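Local coordinates for NAD-dependent protein deacylase 2 (Archaeoglobus fulgidus, PDB 4TWJ), which removes acetyl and longer acyl groups from protein lysines at the expense of NAD, and deacetylates the archaeal chromatin protein Alba, at residues 176-181 and 203-208. Numbering follows the deposited sequence.
Sequences EAIEEA and PYIAKK
Ile-205 lays its CG2 methyl over the CB of Ala-181, 3.8 Å away. Its chi1 of -70° puts CG2 anti to the backbone N and CG1 anti to the carbonyl carbon; with chi2 extended, CD1 comes to 4.3 Å from CG1 of Ile-178. This isoleucine-isoleucine touch is looser and lies at the more open edge of the interface. Toward the sheet, where Ala-181 and Ala-206 are buried, the small side chains let the backbones close in: their CA atoms lie 4.5 Å apart and the two CB methyls 4.3 Å. Here the carbonyl O of Ala-181 meets the CA of Ala-206 at 3.2 Å, a CA-H...O contact with 143° at the hydrogen, and the same oxygen lies 3.5 Å from the CB of Ala-206. No conventional hydrogen bond crosses the interface. The axes of segments 176-181 and 203-208 run in the same general direction, crossing at -33° and approaching to 8.8 Å, as expected of neighbouring helices on one face of a Rossmann-like sheet. Ala-181 and Ala-206 both rest on Phe-187 of strand 186-190; Ala-177 packs on Leu-115 of the edge strand 114-116, while Ala-206 also touches Met-213 of 212-217, the strand next to 186-190.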
loop_
_atom_site.group_PDB
_atom_site.type_symbol
_atom_site.label_atom_id
_atom_site.label_comp_id
_atom_site.label_asym_id
_atom_site.label_seq_id
_atom_site.Cartn_x
_atom_site.Cartn_y
_atom_site.Cartn_z
ATOM N N GLU A 176 1.950 -6.667 13.260
ATOM C CA GLU A 176 1.404 -7.739 12.428
ATOM C C GLU A 176 2.178 -7.852 11.119
ATOM O O GLU A 176 2.456 -8.955 10.654
ATOM C CB GLU A 176 -0.087 -7.522 12.142
ATOM C CG GLU A 176 -0.984 -7.719 13.356
ATOM C CD GLU A 176 -0.954 -9.137 13.900
ATOM O OE1 GLU A 176 -0.967 -9.294 15.141
ATOM O OE2 GLU A 176 -0.917 -10.092 13.099
ATOM N N ALA A 177 2.525 -6.709 10.534
ATOM C CA ALA A 177 3.263 -6.684 9.271
ATOM C C ALA A 177 4.664 -7.267 9.443
ATOM O O ALA A 177 5.139 -8.012 8.583
ATOM C CB ALA A 177 3.336 -5.268 8.722
ATOM N N ILE A 178 5.323 -6.918 10.545
ATOM C CA ILE A 178 6.631 -7.499 10.878
ATOM C C ILE A 178 6.528 -9.018 11.036
ATOM O O ILE A 178 7.360 -9.764 10.511
ATOM C CB ILE A 178 7.217 -6.873 12.162
ATOM C CG1 ILE A 178 7.636 -5.428 11.891
ATOM C CG2 ILE A 178 8.413 -7.678 12.671
ATOM C CD1 ILE A 178 7.873 -4.607 13.140
ATOM N N GLU A 179 5.507 -9.471 11.755
ATOM C CA GLU A 179 5.288 -10.906 11.942
ATOM C C GLU A 179 5.031 -11.636 10.625
ATOM O O GLU A 179 5.519 -12.753 10.426
ATOM C CB GLU A 179 4.142 -11.146 12.924
ATOM C CG GLU A 179 4.498 -10.756 14.345
ATOM C CD GLU A 179 5.663 -11.561 14.873
ATOM O OE1 GLU A 179 5.545 -12.802 14.899
ATOM O OE2 GLU A 179 6.691 -10.960 15.241
ATOM N N GLU A 180 4.276 -11.006 9.727
ATOM C CA GLU A 180 4.075 -11.557 8.388
ATOM C C GLU A 180 5.400 -11.675 7.637
ATOM O O GLU A 180 5.697 -12.723 7.063
ATOM C CB GLU A 180 3.085 -10.703 7.590
ATOM C CG GLU A 180 1.638 -10.875 8.030
ATOM C CD GLU A 180 1.134 -12.294 7.849
ATOM O OE1 GLU A 180 1.421 -12.907 6.804
ATOM O OE2 GLU A 180 0.455 -12.802 8.761
ATOM N N ALA A 181 6.203 -10.613 7.658
ATOM C CA ALA A 181 7.501 -10.624 6.979
ATOM C C ALA A 181 8.436 -11.691 7.550
ATOM O O ALA A 181 9.129 -12.374 6.799
ATOM C CB ALA A 181 8.157 -9.255 7.060
ATOM N N PRO A 203 10.557 -5.782 3.495
ATOM C CA PRO A 203 11.181 -6.746 2.580
ATOM C C PRO A 203 12.549 -7.254 3.046
ATOM O O PRO A 203 12.889 -8.404 2.789
ATOM C CB PRO A 203 11.309 -5.975 1.253
ATOM C CG PRO A 203 10.881 -4.572 1.538
ATOM C CD PRO A 203 10.067 -4.591 2.788
ATOM N N TYR A 204 13.319 -6.409 3.729
ATOM C CA TYR A 204 14.605 -6.849 4.278
ATOM C C TYR A 204 14.422 -7.871 5.397
ATOM O O TYR A 204 15.202 -8.810 5.518
ATOM C CB TYR A 204 15.417 -5.662 4.779
ATOM C CG TYR A 204 15.858 -4.735 3.678
ATOM C CD1 TYR A 204 16.873 -5.102 2.797
ATOM C CD2 TYR A 204 15.270 -3.489 3.516
ATOM C CE1 TYR A 204 17.285 -4.248 1.785
ATOM C CE2 TYR A 204 15.668 -2.634 2.506
ATOM C CZ TYR A 204 16.676 -3.014 1.647
ATOM O OH TYR A 204 17.074 -2.152 0.646
ATOM N N ILE A 205 13.394 -7.679 6.215
ATOM C CA ILE A 205 13.060 -8.649 7.256
ATOM C C ILE A 205 12.695 -10.002 6.639
ATOM O O ILE A 205 13.154 -11.048 7.105
ATOM C CB ILE A 205 11.912 -8.134 8.153
ATOM C CG1 ILE A 205 12.407 -6.968 9.017
ATOM C CG2 ILE A 205 11.358 -9.252 9.023
ATOM C CD1 ILE A 205 11.304 -6.198 9.715
ATOM N N ALA A 206 11.872 -9.982 5.594
ATOM C CA ALA A 206 11.482 -11.218 4.907
ATOM C C ALA A 206 12.694 -11.905 4.271
ATOM O O ALA A 206 12.834 -13.128 4.345
ATOM C CB ALA A 206 10.418 -10.930 3.855
ATOM N N LYS A 207 13.570 -11.106 3.669
ATOM C CA LYS A 207 14.807 -11.611 3.060
ATOM C C LYS A 207 15.689 -12.302 4.105
ATOM O O LYS A 207 16.158 -13.424 3.887
ATOM C CB LYS A 207 15.561 -10.456 2.389
ATOM C CG LYS A 207 16.927 -10.807 1.818
ATOM C CD LYS A 207 16.837 -11.546 0.505
ATOM C CE LYS A 207 18.209 -11.618 -0.153
ATOM N NZ LYS A 207 18.143 -12.279 -1.475
ATOM N N LYS A 208 15.904 -11.638 5.238
ATOM C CA LYS A 208 16.694 -12.215 6.333
ATOM C C LYS A 208 16.079 -13.516 6.854
ATOM O O LYS A 208 16.797 -14.436 7.260
ATOM C CB LYS A 208 16.836 -11.204 7.479
ATOM C CG LYS A 208 17.508 -11.754 8.732
ATOM C CD LYS A 208 17.475 -10.771 9.891
ATOM C CE LYS A 208 18.546 -9.701 9.769
ATOM N NZ LYS A 208 18.722 -8.944 11.041
#